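PDB 5IM2: twin-arginine translocation pathway signal from Rhodoferax ferrireducens, which binds benzoate and probably serves as the extracytoplasmic solute-binding protein of a TRAP transporter. Local coordinates for residues 52-57 with 107-112; 142-147 with 362-367; 171-176 with 189-194. One frame throughout, in Å; residues are numbered along the deposited sequence.

How the contacts relate
From the N terminus, contact 1 comes first: it closes a loop of 49 residues by setting strand 49-55 beside strand 111-114 in the five-stranded sheet. Contact 2 opens next, at helix 138-152, and is completed only near the C terminus by helix 350-367, so its loop spans more than 200 residues. Contact 3 falls entirely within that span, bringing together side chains of strands 171-175 and 190-193, which flank strand 228-232 in the six-stranded sheet, across a short loop of 12 residues. Contact 1 is in series with both others, and none cross. Contacts 1 and 3, with centres about 28 Å apart, reach the same benzoate from the two sheets.

Contact 1 (52-57 with 107-112); sequences KFHTFM and GVVDII. With BEZ (benzoic acid), chain B.
Lys52 and Asp110 meet through backbone and carboxylate. The amide of Lys52 points almost straight at Asp110 OD2 (N to OD2 2.8 Å, 174° at the hydrogen), which receives it on its anti lone pair, while Asp110 OD1 is bonded to Ser271 OG. The amine of Lys52 takes no part, since NZ stays 5.5 Å from Asp110 OD2. Two amides share Lys52 O: Ile111 N at 2.9 Å and Asp110 N, also bonded, which approaches tilted out of the carbonyl plane. A leucine in place of Asp110 would remove the carboxylate and would probably leave Lys52 N and Ser271 OG without this partner.

Parallel pairing continues with His54 N bonded to Ile111 O (2.9 Å). Phe53 and Ile111 project from the same face of the sheet; with CG anti to the backbone N (chi1 -177°), the phenyl ring lies beside Ile111, and CD2 meets the CG2 methyl at 3.6 Å, obliquely to the ring plane. His54 and Ile112 occupy the other face. There His54 CB packs on Val109 CG1 at 4.0 Å, while ND1 turns to Gln103 of helix 100-106. Beyond the strand, Phe56 presents its ring edge to the benzoate, CZ lying 3.8 Å from C2, and Met57 SD comes equally near C3. Strand 83-88 lies on the far flank of 49-55, and strand 262-267 runs antiparallel between 111-114 and 161-167; this 2-1-3-5-4 order marks a type II periplasmic binding protein fold, whose loops after the strands line the ligand cleft.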
loop_
_atom_site.group_PDB
_atom_site.type_symbol
_atom_site.label_atom_id
_atom_site.label_comp_id
_atom_site.label_asym_id
_atom_site.label_seq_id
_atom_site.Cartn_x
_atom_site.Cartn_y
_atom_site.Cartn_z
ATOM N N LYS A 52 8.405 20.248 -4.011
ATOM C CA LYS A 52 7.929 19.419 -5.108
ATOM C C LYS A 52 7.469 18.065 -4.584
ATOM O O LYS A 52 8.234 17.356 -3.918
ATOM C CB LYS A 52 9.022 19.226 -6.150
ATOM C CG LYS A 52 9.425 20.512 -6.813
ATOM C CD LYS A 52 10.465 20.232 -7.909
ATOM C CE LYS A 52 11.111 21.506 -8.413
ATOM N NZ LYS A 52 12.590 21.417 -8.271
ATOM N N PHE A 53 6.230 17.709 -4.915
ATOM C CA PHE A 53 5.589 16.448 -4.521
ATOM C C PHE A 53 5.336 15.613 -5.779
ATOM O O PHE A 53 4.801 16.131 -6.761
ATOM C CB PHE A 53 4.279 16.761 -3.796
ATOM C CG PHE A 53 3.533 15.558 -3.271
ATOM C CD1 PHE A 53 2.778 14.754 -4.112
ATOM C CD2 PHE A 53 3.507 15.296 -1.914
ATOM C CE1 PHE A 53 2.065 13.683 -3.625
ATOM C CE2 PHE A 53 2.796 14.212 -1.419
ATOM C CZ PHE A 53 2.082 13.393 -2.294
ATOM N N HIS A 54 5.752 14.335 -5.779
ATOM C CA HIS A 54 5.611 13.467 -6.945
ATOM C C HIS A 54 5.031 12.121 -6.541
ATOM O O HIS A 54 5.460 11.540 -5.540
ATOM C CB HIS A 54 6.992 13.228 -7.633
ATOM C CG HIS A 54 6.931 12.776 -9.059
ATOM N ND1 HIS A 54 7.999 12.145 -9.659
ATOM C CD2 HIS A 54 5.992 12.918 -10.026
ATOM C CE1 HIS A 54 7.703 11.869 -10.917
ATOM N NE2 HIS A 54 6.487 12.324 -11.163
ATOM N N THR A 55 4.117 11.591 -7.355
ATOM C CA THR A 55 3.603 10.243 -7.127
ATOM C C THR A 55 3.039 9.686 -8.423
ATOM O O THR A 55 3.019 10.355 -9.463
ATOM C CB THR A 55 2.538 10.259 -6.013
ATOM O OG1 THR A 55 2.125 8.928 -5.684
ATOM C CG2 THR A 55 1.312 11.058 -6.425
ATOM N N PHE A 56 2.562 8.445 -8.352
ATOM C CA PHE A 56 2.134 7.693 -9.527
ATOM C C PHE A 56 0.612 7.636 -9.669
ATOM O O PHE A 56 0.103 7.144 -10.694
ATOM C CB PHE A 56 2.730 6.263 -9.465
ATOM C CG PHE A 56 2.211 5.447 -8.300
ATOM C CD1 PHE A 56 1.073 4.670 -8.427
ATOM C CD2 PHE A 56 2.858 5.448 -7.076
ATOM C CE1 PHE A 56 0.584 3.943 -7.360
ATOM C CE2 PHE A 56 2.360 4.717 -6.001
ATOM C CZ PHE A 56 1.232 3.951 -6.158
ATOM N N MET A 57 -0.126 8.179 -8.689
ATOM C CA MET A 57 -1.578 8.157 -8.714
ATOM C C MET A 57 -2.112 9.096 -9.785
ATOM O O MET A 57 -1.541 10.155 -10.056
ATOM C CB MET A 57 -2.144 8.577 -7.356
ATOM C CG MET A 57 -1.760 7.660 -6.199
ATOM S SD MET A 57 -2.160 5.918 -6.478
ATOM C CE MET A 57 -3.957 5.971 -6.558
ATOM N N GLY A 107 16.904 14.291 -4.267
ATOM C CA GLY A 107 16.560 15.688 -4.328
ATOM C C GLY A 107 16.111 16.168 -5.683
ATOM O O GLY A 107 16.112 17.380 -5.934
ATOM N N VAL A 108 15.763 15.245 -6.571
ATOM C CA VAL A 108 15.039 15.576 -7.795
ATOM C C VAL A 108 13.697 16.193 -7.447
ATOM O O VAL A 108 13.264 17.180 -8.064
ATOM C CB VAL A 108 14.872 14.300 -8.641
ATOM C CG1 VAL A 108 14.097 14.583 -9.894
ATOM C CG2 VAL A 108 16.238 13.729 -8.989
ATOM N N VAL A 109 13.003 15.600 -6.462
ATOM C CA VAL A 109 11.837 16.199 -5.832
ATOM C C VAL A 109 12.041 16.235 -4.318
ATOM O O VAL A 109 12.985 15.656 -3.782
ATOM C CB VAL A 109 10.555 15.416 -6.175
ATOM C CG1 VAL A 109 10.315 15.440 -7.692
ATOM C CG2 VAL A 109 10.651 14.008 -5.659
ATOM N N ASP A 110 11.101 16.877 -3.612
ATOM C CA ASP A 110 11.186 16.951 -2.152
ATOM C C ASP A 110 10.383 15.878 -1.420
ATOM O O ASP A 110 10.840 15.385 -0.381
ATOM C CB ASP A 110 10.741 18.333 -1.666
ATOM C CG ASP A 110 11.579 19.432 -2.243
ATOM O OD1 ASP A 110 12.756 19.531 -1.817
ATOM O OD2 ASP A 110 11.080 20.179 -3.119
ATOM N N ILE A 111 9.192 15.509 -1.899
ATOM C CA ILE A 111 8.332 14.554 -1.204
ATOM C C ILE A 111 7.731 13.594 -2.214
ATOM O O ILE A 111 7.263 14.008 -3.280
ATOM C CB ILE A 111 7.201 15.257 -0.409
ATOM C CG1 ILE A 111 7.794 16.169 0.656
ATOM C CG2 ILE A 111 6.259 14.230 0.189
ATOM C CD1 ILE A 111 6.752 17.122 1.236
ATOM N N ILE A 112 7.748 12.301 -1.879
ATOM C CA ILE A 112 7.114 11.268 -2.688
ATOM C C ILE A 112 6.202 10.413 -1.812
ATOM O O ILE A 112 6.359 10.336 -0.587
ATOM C CB ILE A 112 8.157 10.397 -3.449
ATOM C CG1 ILE A 112 9.095 9.657 -2.509
ATOM C CG2 ILE A 112 8.961 11.293 -4.347
ATOM C CD1 ILE A 112 8.652 8.284 -2.130
HETATM C C BEZ B . -1.239 -1.178 -5.863
HETATM O O1 BEZ B . -1.729 -2.328 -5.672
HETATM O O2 BEZ B . -0.198 -1.061 -6.552
HETATM C C1 BEZ B . -1.920 0.032 -5.298
HETATM C C2 BEZ B . -1.367 1.294 -5.498
HETATM C C3 BEZ B . -2.036 2.408 -4.990
HETATM C C4 BEZ B . -3.213 2.243 -4.281
HETATM C C5 BEZ B . -3.744 0.987 -4.063
HETATM C C6 BEZ B . -3.088 -0.135 -4.580
#

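Contact 2 (142-147 with 362-367); sequences SRACWE and AKHSKV
Arg143 leaves its helix with CG anti to the carbonyl carbon, and a bend at chi3 (63°) turns the guanidinium back toward His364, whose own CG is likewise anti to its carbonyl carbon (chi1 -74°). These torsions bring Arg143 NE to 3.1 Å from His364 ND1, in a bond tilted out of the imidazole plane. Arg143 CB meanwhile sits over one ring face, 3.8 Å from the His364 ring centroid, a CH-pi contact. At the other nitrogen, His364 NE2 donates to Glu147 OE1 at 2.8 Å, nearly in the ring plane, with the carboxylate turned almost perpendicular to the ring. The imidazole is thus held at both nitrogens, accepting at ND1 and donating at NE2, which is consistent with a neutral ring.

Glu147, extended beyond CG, also meets the bent chain of Lys363: NZ forms a salt bridge to the syn lone pair of OE2 at 3.1 Å, and a weak bond to OE1. Val367 CG1 lies over one face of the Arg143 guanidinium, toward its rim, 3.8 Å from NH2.

The two helical segments approach to 8.7 Å between axes, running at 133° to each other, closer to antiparallel than parallel. Leu289 of helix 289-301 touches both Arg143 and His364, Leu360 and Ile361 extend the packing along Ala144, and Ser142, Cys145 and Trp146 rest on strand 161-167.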
loop_
_atom_site.group_PDB
_atom_site.type_symbol
_atom_site.label_atom_id
_atom_site.label_comp_id
_atom_site.label_asym_id
_atom_site.label_seq_id
_atom_site.Cartn_x
_atom_site.Cartn_y
_atom_site.Cartn_z
ATOM N N SER A 142 -1.840 0.728 9.903
ATOM C CA SER A 142 -0.945 1.834 9.582
ATOM C C SER A 142 -0.239 2.373 10.818
ATOM O O SER A 142 0.942 2.722 10.762
ATOM C CB SER A 142 -1.727 2.976 8.924
ATOM O OG SER A 142 -2.223 2.580 7.645
ATOM N N ARG A 143 -0.970 2.544 11.921
ATOM C CA ARG A 143 -0.325 3.012 13.143
ATOM C C ARG A 143 0.747 2.028 13.580
ATOM O O ARG A 143 1.842 2.422 13.989
ATOM C CB ARG A 143 -1.359 3.188 14.247
ATOM C CG ARG A 143 -2.297 4.316 14.009
ATOM C CD ARG A 143 -3.494 4.281 14.985
ATOM N NE ARG A 143 -3.094 4.427 16.379
ATOM C CZ ARG A 143 -3.084 5.570 17.049
ATOM N NH1 ARG A 143 -3.451 6.698 16.463
ATOM N NH2 ARG A 143 -2.683 5.582 18.322
ATOM N N ALA A 144 0.432 0.741 13.514
ATOM C CA ALA A 144 1.397 -0.309 13.846
ATOM C C ALA A 144 2.630 -0.247 12.964
ATOM O O ALA A 144 3.748 -0.455 13.438
ATOM C CB ALA A 144 0.724 -1.681 13.734
ATOM N N CYS A 145 2.442 0.020 11.670
ATOM C CA CYS A 145 3.567 0.134 10.746
ATOM C C CYS A 145 4.490 1.273 11.151
ATOM O O CYS A 145 5.718 1.113 11.176
ATOM C CB CYS A 145 3.040 0.336 9.322
ATOM S SG CYS A 145 4.294 0.187 8.036
ATOM N N TRP A 146 3.919 2.433 11.479
ATOM C CA TRP A 146 4.742 3.558 11.922
ATOM C C TRP A 146 5.616 3.168 13.118
ATOM O O TRP A 146 6.852 3.338 13.097
ATOM C CB TRP A 146 3.876 4.772 12.283
ATOM C CG TRP A 146 4.759 5.837 12.861
ATOM C CD1 TRP A 146 5.027 6.075 14.197
ATOM C CD2 TRP A 146 5.553 6.774 12.130
ATOM N NE1 TRP A 146 5.915 7.113 14.325
ATOM C CE2 TRP A 146 6.266 7.554 13.073
ATOM C CE3 TRP A 146 5.716 7.055 10.773
ATOM C CZ2 TRP A 146 7.129 8.555 12.696
ATOM C CZ3 TRP A 146 6.580 8.066 10.405
ATOM C CH2 TRP A 146 7.262 8.808 11.357
ATOM N N GLU A 147 4.984 2.630 14.161
ATOM C CA GLU A 147 5.700 2.298 15.390
ATOM C C GLU A 147 6.729 1.198 15.162
ATOM O O GLU A 147 7.855 1.277 15.669
ATOM C CB GLU A 147 4.720 1.893 16.489
ATOM C CG GLU A 147 5.438 1.574 17.787
ATOM C CD GLU A 147 4.528 1.391 19.004
ATOM O OE1 GLU A 147 3.308 1.632 18.930
ATOM O OE2 GLU A 147 5.064 0.998 20.054
ATOM N N ALA A 362 -2.249 -5.634 17.171
ATOM C CA ALA A 362 -3.208 -5.872 18.248
ATOM C C ALA A 362 -3.398 -4.644 19.123
ATOM O O ALA A 362 -4.530 -4.303 19.495
ATOM C CB ALA A 362 -2.722 -7.038 19.101
ATOM N N LYS A 363 -2.297 -3.991 19.493
ATOM C CA LYS A 363 -2.367 -2.823 20.363
ATOM C C LYS A 363 -3.097 -1.666 19.707
ATOM O O LYS A 363 -3.923 -0.997 20.334
ATOM C CB LYS A 363 -0.969 -2.373 20.738
ATOM C CG LYS A 363 -0.989 -1.184 21.662
ATOM C CD LYS A 363 0.365 -0.912 22.207
ATOM C CE LYS A 363 1.230 -0.274 21.172
ATOM N NZ LYS A 363 2.549 0.133 21.715
ATOM N N HIS A 364 -2.749 -1.355 18.473
ATOM C CA HIS A 364 -3.375 -0.194 17.867
ATOM C C HIS A 364 -4.792 -0.467 17.421
ATOM O O HIS A 364 -5.531 0.481 17.158
ATOM C CB HIS A 364 -2.529 0.304 16.701
ATOM C CG HIS A 364 -1.291 1.005 17.146
ATOM N ND1 HIS A 364 -1.292 2.300 17.628
ATOM C CD2 HIS A 364 -0.010 0.575 17.231
ATOM C CE1 HIS A 364 -0.064 2.638 17.978
ATOM N NE2 HIS A 364 0.733 1.610 17.740
ATOM N N SER A 365 -5.169 -1.736 17.296
ATOM C CA SER A 365 -6.561 -2.069 17.047
ATOM C C SER A 365 -7.431 -1.813 18.274
ATOM O O SER A 365 -8.656 -1.715 18.145
ATOM C CB SER A 365 -6.690 -3.518 16.584
ATOM O OG SER A 365 -5.975 -3.752 15.373
ATOM N N LYS A 366 -6.828 -1.727 19.469
ATOM C CA LYS A 366 -7.581 -1.286 20.639
ATOM C C LYS A 366 -7.906 0.204 20.575
ATOM O O LYS A 366 -8.928 0.629 21.124
ATOM C CB LYS A 366 -6.818 -1.622 21.922
ATOM C CG LYS A 366 -6.597 -3.127 22.092
ATOM C CD LYS A 366 -6.131 -3.512 23.489
ATOM C CE LYS A 366 -4.671 -3.166 23.734
ATOM N NZ LYS A 366 -3.978 -4.237 24.549
ATOM N N VAL A 367 -7.071 0.997 19.910
ATOM C CA VAL A 367 -7.302 2.432 19.762
ATOM C C VAL A 367 -8.266 2.724 18.614
ATOM O O VAL A 367 -9.201 3.522 18.748
ATOM C CB VAL A 367 -5.961 3.149 19.524
ATOM C CG1 VAL A 367 -6.201 4.635 19.212
ATOM C CG2 VAL A 367 -5.028 2.974 20.708
#

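Contact 3 (171-176 with 189-194); sequences GVFHTK and LKMRGP. With BEZ (benzoic acid), chain B.
Met191 folds its chain into a hook, bent at chi2 (-65°) and chi3 (-64°), and this curl carries the thioether toward strand 171-175. CE comes to 3.9 Å from Phe173 CD1, approaching the ring obliquely, while SD lies 3.9 Å from Thr175 CG2. Thr175 turns that methyl to the sulfur by placing OG1 between its backbone N and carbonyl carbon, where the hydroxyl bonds to Lys178 O. Leu189 CD1 adds a looser touch on the same methyl, at 4.4 Å.

No hydrogen bond joins the segments, and the nearest CA atoms, those of Thr175 and Met191, are 8.3 Å apart: strand 228-232 lies between them in the six-stranded mixed sheet of the second lobe of this type II binding-protein fold. Leu202 of helix 196-205 packs against both Phe173 and Met191.

One residue on, Arg192 points elsewhere. Its chain bends only at chi2 (-88°) and then runs straight, delivering the guanidinium edge-on to the benzoate carboxylate: NH1 to O1 and NH2 to O2, each 2.7 Å and close to linear. Ala230 O and Met212 O hold NH1 and NH2 in turn, fixing the rotation of the group, and Pro194 CA lies over one guanidinium face.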
loop_
_atom_site.group_PDB
_atom_site.type_symbol
_atom_site.label_atom_id
_atom_site.label_comp_id
_atom_site.label_asym_id
_atom_site.label_seq_id
_atom_site.Cartn_x
_atom_site.Cartn_y
_atom_site.Cartn_z
ATOM N N GLY A 171 -7.163 -6.527 0.471
ATOM C CA GLY A 171 -7.017 -6.838 -0.939
ATOM C C GLY A 171 -8.185 -7.637 -1.500
ATOM O O GLY A 171 -8.827 -8.438 -0.811
ATOM N N VAL A 172 -8.481 -7.401 -2.787
ATOM C CA VAL A 172 -9.584 -8.047 -3.489
ATOM C C VAL A 172 -9.026 -8.610 -4.797
ATOM O O VAL A 172 -8.078 -8.064 -5.363
ATOM C CB VAL A 172 -10.732 -7.020 -3.741
ATOM C CG1 VAL A 172 -11.846 -7.571 -4.596
ATOM C CG2 VAL A 172 -11.284 -6.485 -2.424
ATOM N N PHE A 173 -9.613 -9.706 -5.274
ATOM C CA PHE A 173 -9.283 -10.254 -6.587
ATOM C C PHE A 173 -10.215 -9.686 -7.654
ATOM O O PHE A 173 -11.440 -9.754 -7.511
ATOM C CB PHE A 173 -9.423 -11.778 -6.619
ATOM C CG PHE A 173 -8.474 -12.520 -5.727
ATOM C CD1 PHE A 173 -7.101 -12.387 -5.884
ATOM C CD2 PHE A 173 -8.957 -13.386 -4.763
ATOM C CE1 PHE A 173 -6.229 -13.079 -5.065
ATOM C CE2 PHE A 173 -8.091 -14.119 -3.969
ATOM C CZ PHE A 173 -6.729 -13.964 -4.121
ATOM N N HIS A 174 -9.636 -9.243 -8.765
ATOM C CA HIS A 174 -10.381 -8.718 -9.905
ATOM C C HIS A 174 -9.945 -9.505 -11.127
ATOM O O HIS A 174 -8.764 -9.476 -11.492
ATOM C CB HIS A 174 -10.104 -7.230 -10.092
ATOM C CG HIS A 174 -10.192 -6.465 -8.811
ATOM N ND1 HIS A 174 -11.382 -5.963 -8.331
ATOM C CD2 HIS A 174 -9.249 -6.147 -7.891
ATOM C CE1 HIS A 174 -11.178 -5.391 -7.159
ATOM N NE2 HIS A 174 -9.889 -5.483 -6.867
ATOM N N THR A 175 -10.879 -10.229 -11.744
ATOM C CA THR A 175 -10.545 -11.100 -12.863
ATOM C C THR A 175 -11.452 -10.825 -14.051
ATOM O O THR A 175 -12.588 -10.380 -13.907
ATOM C CB THR A 175 -10.669 -12.557 -12.466
ATOM O OG1 THR A 175 -11.930 -12.739 -11.817
ATOM C CG2 THR A 175 -9.546 -12.938 -11.480
ATOM N N LYS A 176 -10.938 -11.119 -15.236
ATOM C CA LYS A 176 -11.694 -10.877 -16.452
ATOM C C LYS A 176 -12.787 -11.922 -16.676
ATOM O O LYS A 176 -13.909 -11.565 -17.048
ATOM C CB LYS A 176 -10.738 -10.837 -17.651
ATOM C CG LYS A 176 -9.825 -9.612 -17.667
ATOM C CD LYS A 176 -9.141 -9.415 -19.002
ATOM C CE LYS A 176 -7.803 -10.094 -19.049
ATOM N NZ LYS A 176 -7.221 -10.051 -20.431
ATOM N N LEU A 189 -3.931 -19.043 -13.483
ATOM C CA LEU A 189 -4.249 -17.674 -13.849
ATOM C C LEU A 189 -3.051 -16.761 -13.681
ATOM O O LEU A 189 -2.360 -16.794 -12.661
ATOM C CB LEU A 189 -5.386 -17.113 -13.002
ATOM C CG LEU A 189 -6.781 -17.735 -13.141
ATOM C CD1 LEU A 189 -7.800 -16.877 -12.380
ATOM C CD2 LEU A 189 -7.195 -17.872 -14.585
ATOM N N LYS A 190 -2.831 -15.912 -14.678
ATOM C CA LYS A 190 -1.815 -14.868 -14.590
ATOM C C LYS A 190 -2.381 -13.709 -13.779
ATOM O O LYS A 190 -3.238 -12.972 -14.263
ATOM C CB LYS A 190 -1.397 -14.412 -15.987
ATOM C CG LYS A 190 -0.582 -15.422 -16.762
ATOM C CD LYS A 190 -0.333 -14.953 -18.180
ATOM C CE LYS A 190 -1.647 -14.703 -18.955
ATOM N NZ LYS A 190 -1.446 -14.502 -20.432
ATOM N N MET A 191 -1.898 -13.547 -12.543
ATOM C CA MET A 191 -2.443 -12.603 -11.571
ATOM C C MET A 191 -1.391 -11.584 -11.164
ATOM O O MET A 191 -0.314 -11.953 -10.693
ATOM C CB MET A 191 -2.940 -13.344 -10.333
ATOM C CG MET A 191 -4.149 -14.223 -10.603
ATOM S SD MET A 191 -5.651 -13.309 -11.098
ATOM C CE MET A 191 -5.958 -12.363 -9.607
ATOM N N ARG A 192 -1.750 -10.306 -11.253
ATOM C CA ARG A 192 -0.862 -9.223 -10.832
ATOM C C ARG A 192 -0.871 -9.036 -9.318
ATOM O O ARG A 192 -1.933 -9.043 -8.675
ATOM C CB ARG A 192 -1.275 -7.906 -11.501
ATOM C CG ARG A 192 -0.461 -6.700 -11.094
ATOM C CD ARG A 192 -1.027 -5.987 -9.838
ATOM N NE ARG A 192 -0.217 -4.825 -9.518
ATOM C CZ ARG A 192 -0.464 -3.986 -8.514
ATOM N NH1 ARG A 192 -1.515 -4.175 -7.697
ATOM N NH2 ARG A 192 0.345 -2.966 -8.330
ATOM N N GLY A 193 0.324 -8.813 -8.765
ATOM C CA GLY A 193 0.464 -8.283 -7.426
ATOM C C GLY A 193 1.424 -7.108 -7.411
ATOM O O GLY A 193 2.241 -6.924 -8.322
ATOM N N PRO A 194 1.376 -6.308 -6.344
ATOM C CA PRO A 194 2.184 -5.088 -6.295
ATOM C C PRO A 194 3.626 -5.271 -5.819
ATOM O O PRO A 194 4.485 -4.457 -6.175
ATOM C CB PRO A 194 1.394 -4.207 -5.315
ATOM C CG PRO A 194 0.715 -5.214 -4.376
ATOM C CD PRO A 194 0.364 -6.367 -5.280
HETATM C C BEZ B . -1.239 -1.178 -5.863
HETATM O O1 BEZ B . -1.729 -2.328 -5.672
HETATM O O2 BEZ B . -0.198 -1.061 -6.552
HETATM C C1 BEZ B . -1.920 0.032 -5.298
HETATM C C2 BEZ B . -1.367 1.294 -5.498
HETATM C C3 BEZ B . -2.036 2.408 -4.990
HETATM C C4 BEZ B . -3.213 2.243 -4.281
HETATM C C5 BEZ B . -3.744 0.987 -4.063
HETATM C C6 BEZ B . -3.088 -0.135 -4.580
#